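Long-range contact in GDP-6-deoxy-D-mannose reductase (Pseudomonas aeruginosa, PDB 6X3B), which probably reduces GDP-4-dehydro-6-deoxy-D-mannose to GDP-rhamnose with NADPH, a step in the biosynthesis of lipopolysaccharide O-antigen: residues F116-Y129 with E169-H181. Numbering follows the deposited sequence.
With NDP (NADPH dihydro-nicotinamide-adenine-dinucleotide phosphate), chain E.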
ATOM      1  N   PHE A 116      -9.483   2.186 -22.816  1.00 20.69           N
ATOM      2  CA  PHE A 116      -9.790   1.006 -22.024  1.00 23.56           C
ATOM      3  C   PHE A 116     -10.777   1.355 -20.918  1.00 22.34           C
ATOM      4  O   PHE A 116     -10.712   2.431 -20.321  1.00 23.36           O
ATOM      5  CB  PHE A 116      -8.499   0.434 -21.416  1.00 20.56           C
ATOM      6  CG  PHE A 116      -8.699  -0.823 -20.610  1.00 25.75           C
ATOM      7  CD1 PHE A 116      -8.899  -2.041 -21.244  1.00 23.73           C
ATOM      8  CD2 PHE A 116      -8.651  -0.794 -19.212  1.00 20.20           C
ATOM      9  CE1 PHE A 116      -9.066  -3.218 -20.506  1.00 23.86           C
ATOM     10  CE2 PHE A 116      -8.813  -1.971 -18.469  1.00 22.48           C
ATOM     11  CZ  PHE A 116      -9.018  -3.177 -19.107  1.00 24.60           C
ATOM     12  N   SER A 117     -11.714   0.440 -20.664  1.00 21.89           N
ATOM     13  CA  SER A 117     -12.577   0.546 -19.493  1.00 26.11           C
ATOM     14  C   SER A 117     -13.065  -0.828 -19.064  1.00 21.92           C
ATOM     15  O   SER A 117     -14.117  -0.938 -18.424  1.00 23.18           O
ATOM     16  CB  SER A 117     -13.768   1.491 -19.750  1.00 29.21           C
ATOM     17  OG  SER A 117     -14.595   0.986 -20.785  1.00 28.67           O
ATOM     18  N   GLY A 118     -12.305  -1.879 -19.385  1.00 23.30           N
ATOM     19  CA  GLY A 118     -12.669  -3.256 -19.083  1.00 22.18           C
ATOM     20  C   GLY A 118     -12.118  -3.791 -17.770  1.00 25.20           C
ATOM     21  O   GLY A 118     -12.015  -3.078 -16.767  1.00 20.98           O
ATOM     22  N   THR A 119     -11.793  -5.080 -17.766  1.00 21.59           N
ATOM     23  CA  THR A 119     -11.386  -5.768 -16.548  1.00 21.95           C
ATOM     24  C   THR A 119      -9.864  -5.742 -16.408  1.00 20.84           C
ATOM     25  O   THR A 119      -9.133  -6.060 -17.348  1.00 18.03           O
ATOM     26  CB  THR A 119     -11.914  -7.203 -16.552  1.00 21.07           C
ATOM     27  OG1 THR A 119     -13.349  -7.164 -16.467  1.00 21.35           O
ATOM     28  CG2 THR A 119     -11.373  -7.984 -15.354  1.00 20.13           C
ATOM     29  N   PHE A 120      -9.392  -5.334 -15.243  1.00 14.37           N
ATOM     30  CA  PHE A 120      -7.965  -5.268 -14.960  1.00 18.74           C
ATOM     31  C   PHE A 120      -7.683  -6.188 -13.783  1.00 20.78           C
ATOM     32  O   PHE A 120      -8.085  -5.890 -12.656  1.00 18.31           O
ATOM     33  CB  PHE A 120      -7.531  -3.838 -14.636  1.00 18.30           C
ATOM     34  CG  PHE A 120      -6.036  -3.655 -14.601  1.00 18.42           C
ATOM     35  CD1 PHE A 120      -5.313  -3.981 -13.464  1.00 16.50           C
ATOM     36  CD2 PHE A 120      -5.367  -3.152 -15.707  1.00 18.74           C
ATOM     37  CE1 PHE A 120      -3.916  -3.811 -13.425  1.00 19.40           C
ATOM     38  CE2 PHE A 120      -3.967  -2.965 -15.681  1.00 17.75           C
ATOM     39  CZ  PHE A 120      -3.249  -3.305 -14.559  1.00 16.85           C
ATOM     40  N   LEU A 121      -6.973  -7.291 -14.028  1.00 14.02           N
ATOM     41  CA  LEU A 121      -6.612  -8.213 -12.962  1.00 13.90           C
ATOM     42  C   LEU A 121      -5.145  -7.964 -12.599  1.00 16.07           C
ATOM     43  O   LEU A 121      -4.239  -8.246 -13.394  1.00 16.21           O
ATOM     44  CB  LEU A 121      -6.855  -9.658 -13.387  1.00 18.35           C
ATOM     45  CG  LEU A 121      -6.233 -10.725 -12.479  1.00 16.71           C
ATOM     46  CD1 LEU A 121      -6.814 -10.642 -11.045  1.00 19.04           C
ATOM     47  CD2 LEU A 121      -6.441 -12.122 -13.071  1.00 17.63           C
ATOM     48  N   TYR A 122      -4.922  -7.419 -11.405  1.00 14.99           N
ATOM     49  CA  TYR A 122      -3.584  -7.155 -10.909  1.00 15.10           C
ATOM     50  C   TYR A 122      -3.089  -8.389 -10.171  1.00 18.36           C
ATOM     51  O   TYR A 122      -3.798  -8.928  -9.314  1.00 17.82           O
ATOM     52  CB  TYR A 122      -3.560  -5.945  -9.976  1.00 14.39           C
ATOM     53  CG  TYR A 122      -2.191  -5.772  -9.415  1.00 15.29           C
ATOM     54  CD1 TYR A 122      -1.151  -5.372 -10.242  1.00 14.39           C
ATOM     55  CD2 TYR A 122      -1.905  -6.110  -8.093  1.00 17.63           C
ATOM     56  CE1 TYR A 122       0.141  -5.244  -9.755  1.00 20.06           C
ATOM     57  CE2 TYR A 122      -0.620  -5.985  -7.592  1.00 15.96           C
ATOM     58  CZ  TYR A 122       0.400  -5.563  -8.441  1.00 18.48           C
ATOM     59  OH  TYR A 122       1.688  -5.433  -7.966  1.00 19.14           O
ATOM     60  N   ILE A 123      -1.891  -8.854 -10.519  1.00 13.65           N
ATOM     61  CA  ILE A 123      -1.319 -10.037  -9.899  1.00 13.40           C
ATOM     62  C   ILE A 123      -0.384  -9.560  -8.791  1.00 20.63           C
ATOM     63  O   ILE A 123       0.694  -9.009  -9.058  1.00 18.20           O
ATOM     64  CB  ILE A 123      -0.599 -10.940 -10.915  1.00 16.08           C
ATOM     65  CG1 ILE A 123      -1.591 -11.469 -11.981  1.00 15.18           C
ATOM     66  CG2 ILE A 123       0.046 -12.143 -10.208  1.00 18.54           C
ATOM     67  CD1 ILE A 123      -2.982 -11.915 -11.417  1.00 16.26           C
ATOM     68  N   SER A 124      -0.813  -9.776  -7.545  1.00 16.90           N
ATOM     69  CA  SER A 124      -0.034  -9.421  -6.362  1.00 16.88           C
ATOM     70  C   SER A 124       0.749 -10.643  -5.899  1.00 18.17           C
ATOM     71  O   SER A 124       1.328 -11.357  -6.725  1.00 16.30           O
ATOM     72  CB  SER A 124      -0.976  -8.880  -5.272  1.00 18.08           C
ATOM     73  OG  SER A 124      -0.278  -8.423  -4.118  1.00 16.72           O
ATOM     74  N   SER A 125       0.776 -10.903  -4.596  1.00 17.03           N
ATOM     75  CA  SER A 125       1.518 -12.034  -4.048  1.00 17.57           C
ATOM     76  C   SER A 125       1.038 -12.316  -2.635  1.00 17.95           C
ATOM     77  O   SER A 125       0.746 -11.385  -1.889  1.00 17.55           O
ATOM     78  CB  SER A 125       3.024 -11.760  -4.017  1.00 18.80           C
ATOM     79  OG  SER A 125       3.676 -12.752  -3.239  1.00 20.18           O
ATOM     80  N   GLY A 126       0.961 -13.599  -2.278  1.00 21.38           N
ATOM     81  CA  GLY A 126       0.700 -13.952  -0.889  1.00 19.63           C
ATOM     82  C   GLY A 126       1.785 -13.480   0.059  1.00 22.38           C
ATOM     83  O   GLY A 126       1.593 -13.536   1.278  1.00 21.33           O
ATOM     84  N   ASP A 127       2.914 -13.010  -0.479  1.00 18.46           N
ATOM     85  CA  ASP A 127       3.991 -12.472   0.341  1.00 20.12           C
ATOM     86  C   ASP A 127       3.597 -11.157   1.007  1.00 21.72           C
ATOM     87  O   ASP A 127       4.256 -10.756   1.966  1.00 19.44           O
ATOM     88  CB  ASP A 127       5.258 -12.305  -0.533  1.00 18.95           C
ATOM     89  CG  ASP A 127       6.531 -12.123   0.285  1.00 25.63           C
ATOM     90  OD1 ASP A 127       6.708 -12.817   1.318  1.00 35.47           O
ATOM     91  OD2 ASP A 127       7.385 -11.300  -0.120  1.00 25.47           O
ATOM     92  N   VAL A 128       2.530 -10.485   0.549  1.00 19.70           N
ATOM     93  CA  VAL A 128       2.144  -9.241   1.224  1.00 17.05           C
ATOM     94  C   VAL A 128       1.730  -9.478   2.668  1.00 19.02           C
ATOM     95  O   VAL A 128       1.804  -8.551   3.486  1.00 19.32           O
ATOM     96  CB  VAL A 128       1.009  -8.511   0.479  1.00 16.69           C
ATOM     97  CG1 VAL A 128       1.438  -8.117  -0.935  1.00 19.25           C
ATOM     98  CG2 VAL A 128      -0.254  -9.381   0.459  1.00 22.05           C
ATOM     99  N   TYR A 129       1.285 -10.691   3.018  1.00 16.61           N
ATOM    100  CA  TYR A 129       0.769 -10.875   4.373  1.00 21.02           C
ATOM    101  C   TYR A 129       1.864 -10.767   5.432  1.00 20.72           C
ATOM    102  O   TYR A 129       1.580 -10.331   6.554  1.00 22.32           O
ATOM    103  CB  TYR A 129       0.042 -12.214   4.503  1.00 20.33           C
ATOM    104  CG  TYR A 129      -1.288 -12.250   3.782  1.00 18.72           C
ATOM    105  CD1 TYR A 129      -2.400 -11.571   4.279  1.00 20.67           C
ATOM    106  CD2 TYR A 129      -1.429 -12.970   2.600  1.00 18.69           C
ATOM    107  CE1 TYR A 129      -3.625 -11.616   3.615  1.00 19.44           C
ATOM    108  CE2 TYR A 129      -2.640 -13.007   1.924  1.00 20.39           C
ATOM    109  CZ  TYR A 129      -3.729 -12.334   2.438  1.00 22.95           C
ATOM    110  OH  TYR A 129      -4.922 -12.370   1.766  1.00 20.36           O
ATOM    111  N   GLU A 169     -12.224   5.230 -11.807  1.00 21.81           N
ATOM    112  CA  GLU A 169     -12.554   5.134 -13.230  1.00 23.16           C
ATOM    113  C   GLU A 169     -13.772   4.265 -13.523  1.00 25.99           C
ATOM    114  O   GLU A 169     -14.289   4.322 -14.646  1.00 23.68           O
ATOM    115  CB  GLU A 169     -11.362   4.603 -14.022  1.00 25.15           C
ATOM    116  CG  GLU A 169     -10.104   5.476 -13.884  1.00 26.14           C
ATOM    117  CD  GLU A 169     -10.304   6.879 -14.442  1.00 33.98           C
ATOM    118  OE1 GLU A 169     -11.070   7.016 -15.410  1.00 37.13           O
ATOM    119  OE2 GLU A 169      -9.688   7.838 -13.925  1.00 35.85           O
ATOM    120  N   GLY A 170     -14.240   3.468 -12.570  1.00 20.83           N
ATOM    121  CA  GLY A 170     -15.342   2.560 -12.830  1.00 26.53           C
ATOM    122  C   GLY A 170     -14.963   1.258 -13.509  1.00 28.13           C
ATOM    123  O   GLY A 170     -15.852   0.492 -13.884  1.00 29.21           O
ATOM    124  N   TRP A 171     -13.680   0.980 -13.683  1.00 21.70           N
ATOM    125  CA  TRP A 171     -13.268  -0.291 -14.265  1.00 19.79           C
ATOM    126  C   TRP A 171     -13.522  -1.437 -13.296  1.00 23.71           C
ATOM    127  O   TRP A 171     -13.564  -1.260 -12.073  1.00 23.75           O
ATOM    128  CB  TRP A 171     -11.780  -0.277 -14.627  1.00 20.66           C
ATOM    129  CG  TRP A 171     -11.371   0.811 -15.564  1.00 18.62           C
ATOM    130  CD1 TRP A 171     -12.183   1.701 -16.195  1.00 21.65           C
ATOM    131  CD2 TRP A 171     -10.037   1.130 -15.960  1.00 22.05           C
ATOM    132  NE1 TRP A 171     -11.436   2.559 -16.962  1.00 19.84           N
ATOM    133  CE2 TRP A 171     -10.115   2.228 -16.838  1.00 20.01           C
ATOM    134  CE3 TRP A 171      -8.779   0.594 -15.651  1.00 19.25           C
ATOM    135  CZ2 TRP A 171      -8.985   2.796 -17.434  1.00 20.54           C
ATOM    136  CZ3 TRP A 171      -7.647   1.163 -16.236  1.00 19.39           C
ATOM    137  CH2 TRP A 171      -7.763   2.256 -17.113  1.00 21.08           C
ATOM    138  N   ARG A 172     -13.662  -2.632 -13.860  1.00 20.91           N
ATOM    139  CA  ARG A 172     -13.729  -3.871 -13.088  1.00 21.33           C
ATOM    140  C   ARG A 172     -12.303  -4.294 -12.748  1.00 19.17           C
ATOM    141  O   ARG A 172     -11.596  -4.879 -13.582  1.00 19.85           O
ATOM    142  CB  ARG A 172     -14.452  -4.953 -13.885  1.00 20.91           C
ATOM    143  CG  ARG A 172     -14.532  -6.306 -13.184  1.00 20.26           C
ATOM    144  CD  ARG A 172     -15.636  -7.167 -13.797  1.00 20.24           C
ATOM    145  NE  ARG A 172     -15.665  -8.533 -13.284  1.00 20.54           N
ATOM    146  CZ  ARG A 172     -15.098  -9.562 -13.910  1.00 24.03           C
ATOM    147  NH1 ARG A 172     -14.445  -9.358 -15.051  1.00 21.80           N
ATOM    148  NH2 ARG A 172     -15.188 -10.785 -13.414  1.00 20.07           N
ATOM    149  N   VAL A 173     -11.870  -3.997 -11.521  1.00 16.79           N
ATOM    150  CA  VAL A 173     -10.528  -4.298 -11.048  1.00 15.68           C
ATOM    151  C   VAL A 173     -10.601  -5.468 -10.087  1.00 17.93           C
ATOM    152  O   VAL A 173     -11.419  -5.476  -9.156  1.00 20.95           O
ATOM    153  CB  VAL A 173      -9.879  -3.083 -10.367  1.00 17.22           C
ATOM    154  CG1 VAL A 173      -8.529  -3.479  -9.797  1.00 19.23           C
ATOM    155  CG2 VAL A 173      -9.755  -1.948 -11.372  1.00 16.52           C
ATOM    156  N   LEU A 174      -9.732  -6.444 -10.306  1.00 17.44           N
ATOM    157  CA  LEU A 174      -9.610  -7.608  -9.453  1.00 14.05           C
ATOM    158  C   LEU A 174      -8.157  -7.745  -9.016  1.00 17.18           C
ATOM    159  O   LEU A 174      -7.228  -7.376  -9.750  1.00 18.24           O
ATOM    160  CB  LEU A 174     -10.026  -8.875 -10.197  1.00 18.89           C
ATOM    161  CG  LEU A 174     -11.348  -8.792 -10.968  1.00 21.63           C
ATOM    162  CD1 LEU A 174     -11.374  -9.901 -12.023  1.00 19.63           C
ATOM    163  CD2 LEU A 174     -12.506  -8.952  -9.986  1.00 22.29           C
ATOM    164  N   VAL A 175      -7.965  -8.281  -7.816  1.00 20.56           N
ATOM    165  CA  VAL A 175      -6.637  -8.524  -7.276  1.00 18.73           C
ATOM    166  C   VAL A 175      -6.537  -9.996  -6.904  1.00 21.28           C
ATOM    167  O   VAL A 175      -7.411 -10.537  -6.213  1.00 19.88           O
ATOM    168  CB  VAL A 175      -6.338  -7.623  -6.062  1.00 19.70           C
ATOM    169  CG1 VAL A 175      -5.086  -8.109  -5.363  1.00 20.45           C
ATOM    170  CG2 VAL A 175      -6.149  -6.192  -6.512  1.00 19.68           C
ATOM    171  N   ALA A 176      -5.473 -10.641  -7.358  1.00 19.10           N
ATOM    172  CA  ALA A 176      -5.160 -11.995  -6.949  1.00 17.57           C
ATOM    173  C   ALA A 176      -3.887 -11.978  -6.119  1.00 15.84           C
ATOM    174  O   ALA A 176      -2.924 -11.301  -6.487  1.00 18.71           O
ATOM    175  CB  ALA A 176      -4.972 -12.901  -8.166  1.00 18.27           C
ATOM    176  N   ARG A 177      -3.872 -12.743  -5.018  1.00 17.06           N
ATOM    177  CA  ARG A 177      -2.678 -12.949  -4.182  1.00 16.24           C
ATOM    178  C   ARG A 177      -2.261 -14.410  -4.274  1.00 16.43           C
ATOM    179  O   ARG A 177      -2.692 -15.242  -3.463  1.00 19.73           O
ATOM    180  CB  ARG A 177      -2.926 -12.555  -2.719  1.00 17.88           C
ATOM    181  CG  ARG A 177      -3.151 -11.055  -2.528  1.00 14.84           C
ATOM    182  CD  ARG A 177      -3.616 -10.706  -1.107  1.00 17.43           C
ATOM    183  NE  ARG A 177      -3.657  -9.263  -0.920  1.00 15.91           N
ATOM    184  CZ  ARG A 177      -4.175  -8.674   0.155  1.00 20.45           C
ATOM    185  NH1 ARG A 177      -4.719  -9.421   1.116  1.00 16.66           N
ATOM    186  NH2 ARG A 177      -4.152  -7.350   0.269  1.00 17.63           N
ATOM    187  N   PRO A 178      -1.463 -14.789  -5.263  1.00 19.72           N
ATOM    188  CA  PRO A 178      -1.053 -16.193  -5.373  1.00 17.69           C
ATOM    189  C   PRO A 178       0.009 -16.521  -4.345  1.00 19.77           C
ATOM    190  O   PRO A 178       0.873 -15.696  -4.025  1.00 22.04           O
ATOM    191  CB  PRO A 178      -0.487 -16.283  -6.793  1.00 17.79           C
ATOM    192  CG  PRO A 178       0.041 -14.870  -7.047  1.00 19.27           C
ATOM    193  CD  PRO A 178      -0.958 -13.964  -6.376  1.00 21.78           C
ATOM    194  N   PHE A 179      -0.059 -17.744  -3.827  1.00 16.04           N
ATOM    195  CA  PHE A 179       0.981 -18.204  -2.922  1.00 20.16           C
ATOM    196  C   PHE A 179       2.037 -18.938  -3.756  1.00 21.86           C
ATOM    197  O   PHE A 179       2.265 -18.561  -4.910  1.00 24.58           O
ATOM    198  CB  PHE A 179       0.350 -19.033  -1.788  1.00 19.58           C
ATOM    199  CG  PHE A 179      -0.407 -18.173  -0.765  1.00 24.94           C
ATOM    200  CD1 PHE A 179      -1.432 -17.328  -1.170  1.00 19.05           C
ATOM    201  CD2 PHE A 179      -0.062 -18.188   0.582  1.00 20.33           C
ATOM    202  CE1 PHE A 179      -2.131 -16.532  -0.248  1.00 20.49           C
ATOM    203  CE2 PHE A 179      -0.752 -17.408   1.510  1.00 23.40           C
ATOM    204  CZ  PHE A 179      -1.786 -16.568   1.092  1.00 20.64           C
ATOM    205  N   ASN A 180       2.733 -19.901  -3.155  1.00 19.61           N
ATOM    206  CA  ASN A 180       3.870 -20.581  -3.834  1.00 20.46           C
ATOM    207  C   ASN A 180       3.459 -21.225  -5.165  1.00 19.68           C
ATOM    208  O   ASN A 180       2.411 -21.879  -5.212  1.00 23.39           O
ATOM    209  CB  ASN A 180       4.616 -21.526  -2.893  1.00 20.34           C
ATOM    210  CG  ASN A 180       5.391 -20.772  -1.834  1.00 31.05           C
ATOM    211  OD1 ASN A 180       4.802 -20.201  -0.925  1.00 25.78           O
ATOM    212  ND2 ASN A 180       6.707 -20.752  -1.958  1.00 27.53           N
ATOM    213  N   HIS A 181       4.256 -21.064  -6.190  1.00 21.45           N
ATOM    214  CA  HIS A 181       4.053 -21.629  -7.549  1.00 19.63           C
ATOM    215  C   HIS A 181       5.058 -22.758  -7.780  1.00 22.45           C
ATOM    216  O   HIS A 181       6.178 -22.665  -7.262  1.00 23.80           O
ATOM    217  CB  HIS A 181       4.439 -20.615  -8.637  1.00 27.59           C
ATOM    218  CG  HIS A 181       3.513 -19.470  -8.863  1.00 26.95           C
ATOM    219  ND1 HIS A 181       2.994 -18.726  -7.836  1.00 25.10           N
ATOM    220  CD2 HIS A 181       3.073 -18.894 -10.000  1.00 22.35           C
ATOM    221  CE1 HIS A 181       2.245 -17.762  -8.322  1.00 22.04           C
ATOM    222  NE2 HIS A 181       2.282 -17.843  -9.646  1.00 21.48           N
TER
HETATM  223  PA  NDP E 401       9.292 -13.026 -13.933  1.00 21.80           P
HETATM  224  O1A NDP E 401      10.300 -12.217 -13.188  1.00 23.53           O
HETATM  225  O2A NDP E 401       9.664 -14.404 -14.366  1.00 22.50           O
HETATM  226  O5B NDP E 401       8.770 -12.195 -15.199  1.00 27.13           O
HETATM  227  C5B NDP E 401       8.658 -10.756 -15.096  1.00 20.47           C
HETATM  228  C4B NDP E 401       8.165 -10.206 -16.410  1.00 20.02           C
HETATM  229  O4B NDP E 401       8.026  -8.766 -16.306  1.00 22.91           O
HETATM  230  C3B NDP E 401       9.069 -10.456 -17.627  1.00 22.43           C
HETATM  231  O3B NDP E 401       8.298 -10.798 -18.772  1.00 22.16           O
HETATM  232  C2B NDP E 401       9.791  -9.125 -17.792  1.00 21.46           C
HETATM  233  O2B NDP E 401      10.161  -8.921 -19.153  1.00 26.18           O
HETATM  234  C1B NDP E 401       8.692  -8.154 -17.385  1.00 19.96           C
HETATM  235  N9A NDP E 401       9.184  -6.852 -16.958  1.00 21.41           N
HETATM  236  C8A NDP E 401      10.024  -6.592 -15.905  1.00 17.72           C
HETATM  237  N7A NDP E 401      10.302  -5.321 -15.763  1.00 19.45           N
HETATM  238  C5A NDP E 401       9.602  -4.701 -16.788  1.00 20.24           C
HETATM  239  C6A NDP E 401       9.484  -3.356 -17.180  1.00 22.50           C
HETATM  240  N6A NDP E 401      10.113  -2.379 -16.532  1.00 21.00           N
HETATM  241  N1A NDP E 401       8.707  -3.069 -18.251  1.00 22.93           N
HETATM  242  C2A NDP E 401       8.095  -4.084 -18.874  1.00 20.34           C
HETATM  243  N3A NDP E 401       8.129  -5.385 -18.598  1.00 21.88           N
HETATM  244  C4A NDP E 401       8.909  -5.634 -17.532  1.00 17.17           C
HETATM  245  O3  NDP E 401       7.955 -13.121 -13.056  1.00 26.26           O
HETATM  246  PN  NDP E 401       6.996 -14.366 -12.749  1.00 20.98           P
HETATM  247  O1N NDP E 401       6.391 -14.825 -14.033  1.00 20.71           O
HETATM  248  O2N NDP E 401       7.750 -15.354 -11.926  1.00 22.22           O
HETATM  249  O5D NDP E 401       5.868 -13.674 -11.845  1.00 23.08           O
HETATM  250  C5D NDP E 401       4.654 -13.209 -12.481  1.00 21.17           C
HETATM  251  C4D NDP E 401       3.845 -12.423 -11.479  1.00 20.26           C
HETATM  252  O4D NDP E 401       3.486 -13.294 -10.376  1.00 21.16           O
HETATM  253  C3D NDP E 401       4.553 -11.214 -10.853  1.00 22.64           C
HETATM  254  O3D NDP E 401       3.655 -10.126 -10.679  1.00 21.25           O
HETATM  255  C2D NDP E 401       5.040 -11.784  -9.523  1.00 23.21           C
HETATM  256  O2D NDP E 401       5.233 -10.788  -8.532  1.00 19.46           O
HETATM  257  C1D NDP E 401       3.905 -12.733  -9.156  1.00 21.46           C
HETATM  258  N1N NDP E 401       4.350 -13.834  -8.251  1.00 23.98           N
HETATM  259  C2N NDP E 401       5.135 -14.855  -8.714  1.00 20.99           C
HETATM  260  C3N NDP E 401       5.425 -15.947  -7.943  1.00 24.23           C
HETATM  261  C7N NDP E 401       6.480 -16.874  -8.412  1.00 32.54           C
HETATM  262  O7N NDP E 401       6.825 -17.821  -7.699  1.00 27.43           O
HETATM  263  N7N NDP E 401       7.027 -16.653  -9.598  1.00 26.16           N
HETATM  264  C4N NDP E 401       4.664 -16.141  -6.676  1.00 26.82           C
HETATM  265  C5N NDP E 401       3.895 -14.959  -6.255  1.00 25.21           C
HETATM  266  C6N NDP E 401       3.977 -13.836  -6.929  1.00 22.78           C
HETATM  267  P2B NDP E 401      11.765  -8.834 -19.319  1.00 31.55           P
HETATM  268  O1X NDP E 401      12.011  -8.614 -20.796  1.00 34.59           O
HETATM  269  O2X NDP E 401      12.240  -7.666 -18.481  1.00 43.01           O
HETATM  270  O3X NDP E 401      12.332 -10.152 -18.834  1.00 33.57           O
HETATM  271  O   HOH W   1     -15.104  -2.549 -16.667  1.00 28.69           O
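Two neighbouring parallel strands of the Rossmann-type sheet, 119-123 and 172-178, are joined here through helix 150-169, a right-handed beta-alpha-beta crossover. Their hydrogen bonds alternate from strand to strand: Phe120 N gives to Arg172 O at 2.8 Å, Leu174 N to Phe120 O, Tyr122 N to Leu174 O, Ala176 N to Tyr122 O and Ser124 N to Ala176 O. Phe120, Tyr122, Val173 and Val175 share one face of the sheet, with Phe120 and Tyr122 packing on helix 150-169; Leu121 lies on the other face and lays CD1 against Leu174 CB (3.8 Å).

Ahead of the strands, the edge of the Phe116 ring meets the face of Trp171 in a T-shaped pair, planes at 88°, and Ser117 CA sits over the five-membered ring of the same indole. Thr119 and Arg172 run side by side. With its OG1 anti to the carbonyl carbon (chi1 -67°), Thr119 accepts from Arg172 NH1 at 2.8 Å, in the guanidinium plane.

Beyond the strands, Gly126 N reaches Pro178 O at 2.7 Å from above the carbonyl plane, while Gly126 CA covers a face of Phe179. The extended Arg177 chain brings NH1 3.0 Å from Tyr129 OH, guanidinium and phenol planes nearly perpendicular; Glu159 holds NH2 in a salt bridge, and Asn246 also bonds Tyr129 OH. Val128 CG2 lies over the guanidinium face.

At these C-terminal ends Ser125 CB comes within 3.7 Å of NADPH C6N, and His181 ND1 within 3.3 Å of C4N: the nicotinamide-binding edge of a Rossmann-fold epimerase/dehydratase family enzyme.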